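Local coordinates for protein iodotyrosine deiodinase (Thermotoga neapolitana, PDB 6TYK) that uses FMN to remove halogen from halotyrosines, releasing iodide from 3-iodo- and 3,5-diiodo-L-tyrosine, at residues 33-38 with 42-47; 104-107 with 113-116; 122-127 with 160-165. One frame throughout, in Å; residues are numbered along the deposited sequence. Where two conformers were deposited one is given.

Contact 1. Residues 33-38 with 42-47. With FMN (flavin mononucleotide), chain J.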
# COMPACT_ATOMS: atom_id res chain seq x y z
N VAL A 33 2.41 -13.92 -1.04
CA VAL A 33 2.56 -12.91 -2.07
C VAL A 33 2.87 -11.55 -1.43
O VAL A 33 3.82 -10.87 -1.82
CB VAL A 33 1.31 -12.81 -2.94
CG1 VAL A 33 1.47 -11.66 -3.91
CG2 VAL A 33 1.08 -14.13 -3.68
N ALA A 34 2.08 -11.18 -0.43
CA ALA A 34 2.26 -9.90 0.24
C ALA A 34 3.67 -9.80 0.83
O ALA A 34 4.28 -8.74 0.82
CB ALA A 34 1.23 -9.72 1.32
N ASN A 35 4.16 -10.91 1.35
CA ASN A 35 5.44 -10.95 2.03
C ASN A 35 6.62 -10.67 1.09
O ASN A 35 7.71 -10.32 1.55
CB ASN A 35 5.59 -12.32 2.68
CG ASN A 35 6.79 -12.41 3.59
OD1 ASN A 35 6.91 -11.64 4.54
ND2 ASN A 35 7.65 -13.39 3.34
N GLU A 36 6.39 -10.85 -0.20
CA GLU A 36 7.39 -10.52 -1.22
C GLU A 36 7.51 -9.03 -1.51
O GLU A 36 8.42 -8.60 -2.22
CB GLU A 36 7.11 -11.26 -2.53
CG GLU A 36 7.37 -12.76 -2.46
CD GLU A 36 8.81 -13.07 -2.13
OE1 GLU A 36 9.71 -12.34 -2.61
OE2 GLU A 36 9.05 -14.04 -1.39
N ALA A 37 6.57 -8.25 -0.98
CA ALA A 37 6.59 -6.81 -1.18
C ALA A 37 7.83 -6.15 -0.63
O ALA A 37 8.47 -6.68 0.29
CB ALA A 37 5.36 -6.17 -0.55
N PRO A 38 8.18 -4.99 -1.17
CA PRO A 38 9.24 -4.18 -0.58
C PRO A 38 8.79 -3.57 0.74
O PRO A 38 7.60 -3.52 1.04
CB PRO A 38 9.48 -3.10 -1.63
CG PRO A 38 8.14 -2.94 -2.30
CD PRO A 38 7.59 -4.34 -2.36
N ASN A 42 13.83 -3.18 4.34
CA ASN A 42 13.48 -4.60 4.22
C ASN A 42 13.06 -5.20 5.57
O ASN A 42 13.30 -6.37 5.83
CB ASN A 42 14.60 -5.43 3.58
CG ASN A 42 14.13 -6.80 3.14
OD1 ASN A 42 12.99 -6.96 2.70
ND2 ASN A 42 14.99 -7.80 3.24
N ALA A 43 12.44 -4.38 6.41
CA ALA A 43 12.03 -4.83 7.74
C ALA A 43 10.91 -5.87 7.70
O ALA A 43 10.71 -6.59 8.66
CB ALA A 43 11.62 -3.65 8.58
N GLN A 44 10.15 -5.90 6.60
CA GLN A 44 8.99 -6.78 6.50
C GLN A 44 8.11 -6.59 7.72
O GLN A 44 7.86 -7.53 8.48
CB GLN A 44 9.44 -8.24 6.35
CG GLN A 44 10.29 -8.45 5.11
CD GLN A 44 11.19 -9.66 5.20
OE1 GLN A 44 10.72 -10.76 5.36
NE2 GLN A 44 12.50 -9.44 5.06
N PRO A 45 7.64 -5.36 7.92
CA PRO A 45 7.00 -4.94 9.18
C PRO A 45 5.54 -5.36 9.31
O PRO A 45 4.88 -4.87 10.21
CB PRO A 45 7.10 -3.42 9.11
CG PRO A 45 6.96 -3.13 7.65
CD PRO A 45 7.75 -4.24 6.97
N TRP A 46 5.06 -6.25 8.46
CA TRP A 46 3.70 -6.76 8.58
C TRP A 46 3.65 -7.98 9.48
O TRP A 46 4.58 -8.79 9.50
CB TRP A 46 3.16 -7.13 7.20
CG TRP A 46 4.19 -7.75 6.29
CD1 TRP A 46 4.60 -9.05 6.27
CD2 TRP A 46 4.95 -7.06 5.29
NE1 TRP A 46 5.58 -9.22 5.32
CE2 TRP A 46 5.80 -8.02 4.69
CE3 TRP A 46 4.98 -5.75 4.82
CZ2 TRP A 46 6.67 -7.69 3.65
CZ3 TRP A 46 5.85 -5.42 3.80
CH2 TRP A 46 6.68 -6.39 3.22
N ARG A 47 2.58 -8.09 10.25
CA ARG A 47 2.30 -9.29 11.03
C ARG A 47 0.85 -9.65 10.80
O ARG A 47 -0.00 -8.77 10.71
CB ARG A 47 2.52 -9.06 12.53
CG ARG A 47 3.91 -8.60 12.91
CD ARG A 47 4.97 -9.68 12.71
NE ARG A 47 6.26 -9.24 13.23
CZ ARG A 47 7.15 -8.54 12.54
NH1 ARG A 47 6.90 -8.21 11.27
NH2 ARG A 47 8.29 -8.18 13.10
N1 FMN J . 15.21 2.51 -0.84
C2 FMN J . 16.16 3.49 -0.87
O2 FMN J . 17.22 3.26 -1.44
N3 FMN J . 15.93 4.71 -0.26
C4 FMN J . 14.73 4.95 0.37
O4 FMN J . 14.53 6.05 0.90
C4A FMN J . 13.76 3.96 0.39
N5 FMN J . 12.57 4.19 1.04
C5A FMN J . 11.60 3.21 1.03
C6 FMN J . 10.38 3.46 1.64
C7 FMN J . 9.38 2.50 1.66
C7M FMN J . 8.07 2.84 2.33
C8 FMN J . 9.60 1.28 1.05
C8M FMN J . 8.55 0.23 1.04
C9 FMN J . 10.83 1.02 0.44
C9A FMN J . 11.83 1.98 0.42
N10 FMN J . 13.06 1.73 -0.17
C10 FMN J . 14.01 2.73 -0.21
C1' FMN J . 13.33 0.41 -0.82
C2' FMN J . 13.67 -0.64 0.27
O2' FMN J . 14.98 -0.46 0.81
C3' FMN J . 13.52 -2.04 -0.33
O3' FMN J . 12.15 -2.22 -0.60
C4' FMN J . 14.04 -3.16 0.56
O4' FMN J . 15.43 -3.03 0.75
C5' FMN J . 13.76 -4.53 -0.05
O5' FMN J . 14.27 -4.58 -1.36
P FMN J . 14.10 -5.91 -2.24
O1P FMN J . 14.61 -7.08 -1.43
O2P FMN J . 14.95 -5.69 -3.48
O3P FMN J . 12.67 -6.05 -2.69
O HOH W 1 8.15 -11.84 6.96
O HOH W 2 10.33 -6.32 2.39
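Trp46 folds back onto Asn35 in the turn that links helix 24-35 to strand 46-51, a turn that forms part of the FMN pocket. Trp46 NE1 donates to Asn35 OD1 at 2.9 Å, and the bond is nearly straight (174°). It uses an oxygen lone pair and lies in the planes of both the indole and the amide carbonyl. The two planes stand 84° apart. Trp46 CG sits between the backbone N and the carbonyl carbon (chi1 38°), which turns the indole toward the backbone of residues 34-38. Its CH2 corner meets Ala37 O at 3.4 Å, and Ala37 CB also touches it. Ala34 O covers one face near the rim; Gln44 CA and Pro45 CD cover the other. Pro38 O lies at the ring edge, buried and without a polar partner. A leucine in place of this tryptophan would probably leave Asn35 OD1 without its N-H donor and open a gap beside Ala37. One water donates to both Ala37 O and Asn42 OD1. Pro38 CB comes within 3.0 Å of FMN O3'. Asn177 of the second subunit holds Asn35 ND2 and Gln44 OE1. Trp46 also rests on Ala120 and Ala37 on Tyr123, both of helix 113-130, while strand 46-51 pairs antiparallel with strand 100-107.

Contact 2. Residues 104-107 with 113-116. With IYR (3-iodo-tyrosine), chain N; FMN (flavin mononucleotide), chain J.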
# COMPACT_ATOMS: atom_id res chain seq x y z
N VAL A 104 -4.27 -7.32 10.16
CA VAL A 104 -2.96 -6.97 9.65
C VAL A 104 -2.36 -5.89 10.53
O VAL A 104 -2.95 -4.82 10.71
CB VAL A 104 -3.04 -6.47 8.19
CG1 VAL A 104 -1.65 -6.13 7.68
CG2 VAL A 104 -3.68 -7.52 7.30
N PHE A 105 -1.19 -6.18 11.09
CA PHE A 105 -0.52 -5.25 11.99
C PHE A 105 0.76 -4.72 11.37
O PHE A 105 1.37 -5.38 10.52
CB PHE A 105 -0.15 -5.94 13.30
CG PHE A 105 -1.31 -6.48 14.06
CD1 PHE A 105 -1.90 -7.68 13.71
CD2 PHE A 105 -1.81 -5.80 15.16
CE1 PHE A 105 -2.98 -8.18 14.43
CE2 PHE A 105 -2.89 -6.29 15.88
CZ PHE A 105 -3.47 -7.48 15.52
N SER A 106 1.16 -3.54 11.82
CA SER A 106 2.46 -2.98 11.46
C SER A 106 3.38 -2.93 12.67
O SER A 106 2.95 -2.66 13.80
CB SER A 106 2.31 -1.59 10.85
OG SER A 106 1.65 -0.70 11.74
N GLU A 107 4.65 -3.21 12.44
CA GLU A 107 5.66 -3.11 13.48
C GLU A 107 6.03 -1.65 13.68
O GLU A 107 6.68 -1.04 12.83
CB GLU A 107 6.88 -3.92 13.08
CG GLU A 107 8.00 -3.91 14.09
CD GLU A 107 9.17 -4.76 13.65
OE1 GLU A 107 9.37 -4.91 12.43
OE2 GLU A 107 9.88 -5.29 14.53
N SER A 113 7.07 1.90 8.41
CA SER A 113 6.30 0.69 8.69
C SER A 113 4.88 0.74 8.13
O SER A 113 4.43 -0.20 7.47
CB SER A 113 6.26 0.40 10.19
OG SER A 113 5.83 1.53 10.93
N ARG A 114 4.17 1.85 8.35
CA ARG A 114 2.78 1.92 7.93
C ARG A 114 2.66 1.93 6.41
O ARG A 114 1.82 1.23 5.84
CB ARG A 114 2.09 3.15 8.53
CG ARG A 114 2.20 3.20 10.06
CD ARG A 114 1.14 4.12 10.66
NE ARG A 114 -0.20 3.64 10.36
CZ ARG A 114 -1.28 4.41 10.30
NH1 ARG A 114 -1.19 5.72 10.55
NH2 ARG A 114 -2.45 3.88 10.01
N GLU A 115 3.49 2.75 5.76
CA GLU A 115 3.55 2.78 4.30
C GLU A 115 3.83 1.40 3.72
O GLU A 115 3.18 0.97 2.76
CB GLU A 115 4.63 3.76 3.85
CG GLU A 115 4.32 5.22 4.13
CD GLU A 115 4.80 5.71 5.48
OE1 GLU A 115 5.15 4.89 6.36
OE2 GLU A 115 4.84 6.94 5.66
N SER A 116 4.79 0.71 4.31
CA SER A 116 5.19 -0.60 3.82
C SER A 116 4.07 -1.63 3.97
O SER A 116 3.81 -2.43 3.07
CB SER A 116 6.42 -1.07 4.57
OG SER A 116 7.51 -0.17 4.36
N IYR N . 5.06 9.34 8.01
CA IYR N . 4.19 9.22 9.17
CB IYR N . 3.57 7.83 9.41
CC IYR N . 2.22 7.72 8.81
CD IYR N . 2.01 6.85 7.75
CE IYR N . 0.75 6.71 7.16
IE IYR N . 0.51 5.42 5.61
CF IYR N . -0.30 7.48 7.67
OF IYR N . -1.58 7.43 7.18
CG IYR N . -0.11 8.37 8.74
CH IYR N . 1.15 8.48 9.31
C IYR N . 4.93 9.57 10.45
O IYR N . 4.54 10.26 11.40
OXT IYR N . 6.17 9.02 10.53
N1 FMN J . 15.21 2.51 -0.84
C2 FMN J . 16.16 3.49 -0.87
O2 FMN J . 17.22 3.26 -1.44
N3 FMN J . 15.93 4.71 -0.26
C4 FMN J . 14.73 4.95 0.37
O4 FMN J . 14.53 6.05 0.90
C4A FMN J . 13.76 3.96 0.39
N5 FMN J . 12.57 4.19 1.04
C5A FMN J . 11.60 3.21 1.03
C6 FMN J . 10.38 3.46 1.64
C7 FMN J . 9.38 2.50 1.66
C7M FMN J . 8.07 2.84 2.33
C8 FMN J . 9.60 1.28 1.05
C8M FMN J . 8.55 0.23 1.04
C9 FMN J . 10.83 1.02 0.44
C9A FMN J . 11.83 1.98 0.42
N10 FMN J . 13.06 1.73 -0.17
C10 FMN J . 14.01 2.73 -0.21
C1' FMN J . 13.33 0.41 -0.82
C2' FMN J . 13.67 -0.64 0.27
O2' FMN J . 14.98 -0.46 0.81
C3' FMN J . 13.52 -2.04 -0.33
O3' FMN J . 12.15 -2.22 -0.60
C4' FMN J . 14.04 -3.16 0.56
O4' FMN J . 15.43 -3.03 0.75
C5' FMN J . 13.76 -4.53 -0.05
O5' FMN J . 14.27 -4.58 -1.36
P FMN J . 14.10 -5.91 -2.24
O1P FMN J . 14.61 -7.08 -1.43
O2P FMN J . 14.95 -5.69 -3.48
O3P FMN J . 12.67 -6.05 -2.69
O HOH W 3 3.60 1.08 12.51
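Ser106 and Ser113 face each other where strand 100-107 gives way, through a short loop, to helix 113-130, a strand-to-helix connection of the nitroreductase fold. Their side chains meet through a water: it donates to Ser106 OG at 2.8 Å and is hydrogen-bonded to Ser113 OG. Ser113 OG stands between its backbone N and carbonyl carbon (chi1 52°), which turns the hydroxyl to this water. Ser113 CB itself, placed by the backbone, lies 3.0 Å from Glu107 O. The hydroxyl is near the same carbonyl, but the angle is too poor for a hydrogen bond.

Arg114 leaves the helix beside Ser106, and Ser106 OG is 4.3 Å from Arg114 CG. The arginine chain bends at chi3 (61°), and one face of its guanidinium is turned to the ring of an iodotyrosine. Arg114 NH1 is 3.4 Å from IYR CG. Glu159 accepts from Arg114 NE in a salt bridge and also bonds Ser106 OG, so one carboxylate oxygen ties strand and helix together. Glu115 bends at chi2 (90°), which swings its carboxylate to the same ligand. Glu115 OE2 accepts a weak hydrogen bond from IYR N. This iodotyrosine does not stack on the neighbouring flavin: IYR IE is 8.6 Å from FMN C7M.

Next on the helix, Ser116 also meets the flavin. Its hydroxyl is hydrogen-bonded to Tyr112 O and Gly40 N, and Ser116 OG lies 3.5 Å from the methyl carbon C8M of FMN.

Contact 3. Residues 122-127 with 160-165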
# COMPACT_ATOMS: atom_id res chain seq x y z
N GLY A 122 -1.83 -4.00 -0.72
CA GLY A 122 -2.14 -3.96 -2.14
C GLY A 122 -1.81 -5.28 -2.82
O GLY A 122 -2.63 -5.81 -3.57
N TYR A 123 -0.62 -5.81 -2.55
CA TYR A 123 -0.25 -7.13 -3.07
C TYR A 123 -1.27 -8.16 -2.61
O TYR A 123 -1.74 -8.99 -3.38
CB TYR A 123 1.11 -7.57 -2.54
CG TYR A 123 2.34 -7.03 -3.24
CD1 TYR A 123 2.41 -5.73 -3.71
CD2 TYR A 123 3.46 -7.84 -3.38
CE1 TYR A 123 3.56 -5.25 -4.32
CE2 TYR A 123 4.62 -7.38 -3.98
CZ TYR A 123 4.66 -6.08 -4.46
OH TYR A 123 5.79 -5.61 -5.06
N LEU A 124 -1.57 -8.12 -1.32
CA LEU A 124 -2.44 -9.10 -0.68
C LEU A 124 -3.81 -9.16 -1.34
O LEU A 124 -4.33 -10.24 -1.63
CB LEU A 124 -2.57 -8.76 0.81
CG LEU A 124 -2.95 -9.86 1.79
CD1 LEU A 124 -2.60 -9.42 3.21
CD2 LEU A 124 -4.42 -10.20 1.67
N LEU A 125 -4.40 -8.00 -1.59
CA LEU A 125 -5.73 -7.96 -2.19
C LEU A 125 -5.74 -8.54 -3.60
O LEU A 125 -6.70 -9.22 -3.99
CB LEU A 125 -6.27 -6.53 -2.23
CG LEU A 125 -6.45 -5.86 -0.87
CD1 LEU A 125 -7.09 -4.49 -1.06
CD2 LEU A 125 -7.30 -6.72 0.06
N LEU A 126 -4.70 -8.26 -4.38
CA LEU A 126 -4.60 -8.86 -5.70
C LEU A 126 -4.47 -10.38 -5.63
O LEU A 126 -5.06 -11.10 -6.42
CB LEU A 126 -3.44 -8.24 -6.49
CG LEU A 126 -3.69 -6.78 -6.88
CD1 LEU A 126 -2.41 -6.13 -7.38
CD2 LEU A 126 -4.79 -6.69 -7.91
N ALA A 127 -3.70 -10.86 -4.65
CA ALA A 127 -3.53 -12.30 -4.47
C ALA A 127 -4.84 -12.98 -4.09
O ALA A 127 -5.16 -14.07 -4.58
CB ALA A 127 -2.44 -12.60 -3.43
N VAL A 160 -5.61 -2.81 9.78
CA VAL A 160 -6.83 -3.08 9.05
C VAL A 160 -7.33 -4.47 9.40
O VAL A 160 -6.54 -5.35 9.74
CB VAL A 160 -6.59 -2.97 7.51
CG1 VAL A 160 -5.57 -4.00 7.01
CG2 VAL A 160 -7.89 -3.11 6.77
N ILE A 161 -8.65 -4.63 9.38
CA ILE A 161 -9.28 -5.93 9.52
C ILE A 161 -9.74 -6.32 8.13
O ILE A 161 -10.54 -5.60 7.52
CB ILE A 161 -10.51 -5.84 10.45
CG1 ILE A 161 -10.07 -5.44 11.86
CG2 ILE A 161 -11.29 -7.16 10.45
CD1 ILE A 161 -11.23 -5.01 12.74
N LEU A 162 -9.25 -7.44 7.64
CA LEU A 162 -9.64 -7.91 6.32
C LEU A 162 -10.47 -9.18 6.43
O LEU A 162 -9.92 -10.27 6.56
CB LEU A 162 -8.41 -8.22 5.46
CG LEU A 162 -7.53 -7.04 5.06
CD1 LEU A 162 -6.19 -7.57 4.56
CD2 LEU A 162 -8.18 -6.21 3.97
N PRO A 163 -11.80 -9.04 6.41
CA PRO A 163 -12.62 -10.25 6.31
C PRO A 163 -12.31 -10.93 4.99
O PRO A 163 -12.21 -10.25 3.96
CB PRO A 163 -14.06 -9.71 6.32
CG PRO A 163 -13.94 -8.32 6.89
CD PRO A 163 -12.61 -7.81 6.43
N VAL A 164 -12.10 -12.24 5.03
CA VAL A 164 -11.77 -12.99 3.83
C VAL A 164 -12.64 -14.23 3.74
O VAL A 164 -12.86 -14.93 4.72
CB VAL A 164 -10.29 -13.43 3.82
CG1 VAL A 164 -9.99 -14.29 2.59
CG2 VAL A 164 -9.39 -12.20 3.84
N GLY A 165 -13.15 -14.49 2.54
CA GLY A 165 -13.93 -15.68 2.30
C GLY A 165 -14.38 -15.70 0.86
O GLY A 165 -13.95 -14.87 0.05
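Leu162 offers its two methyl groups to two successive leucines of the helix. Leu162 CD2 meets Leu125 CD2 at 4.0 Å, and Leu162 CD1 meets Leu124 CD1 at 4.3 Å. Both contacts are purely apolar. The backbones stay well apart, with Leu125 CA 9.4 Å from Leu162 CA, so the side chains alone span the gap. Leu162 points from its strand toward the helix, and Leu124 points back toward the strand. Leu125 starts off to one side. With its CG beside the backbone N (chi1 -62°), the end of the chain turns in toward Leu162, and the two cross obliquely.

The next shell holds these three in place. Leu162 also packs on Val104. Leu124 reaches Leu102 of strand 100-107, which also carries Val104, and Ser30 and Leu31 of helix 24-35. The backbone of Leu162 is bonded to that of Leu102, which fixes the strand from which the leucine projects. The neighbours Ile161 and Pro163 point the other way and touch Leu95 of helix 94-97. Within the helix, Ala127 N is bonded to Tyr123 O.

Farther out, the second subunit closes in. Leu125 packs on its Pro38, and Leu126 on its Tyr123. The side chain of Leu125 lies about 6 Å from a bound FMN, so this apolar core runs up close to the cofactor. A helix laid on one face of an antiparallel sheet, with leucines filling the layer between them, belongs to the alpha+beta core of the nitroreductase fold.

How the contacts relate
The three contacts are joined through the sheet and helix 113-130. Contacts 1 and 2 lie closest, with centres about 9 Å apart. Their strands pair directly: Pro45 O and Glu107 N are 2.8 Å apart, probably hydrogen-bonded. Both touch the same FMN, contact 1 near its ribityl chain and contact 2 at its dimethyl edge. Contact 3 lies about 14 Å from each, centre to centre. It is tied to contact 2 by a probable bond between Val104 N and Val160 O, 3.0 Å apart. Tyr123 links it to contact 1, with Tyr123 CE2 3.5 Å from Ala37 CA. All three also meet the second subunit, which supplies further residues that bind FMN.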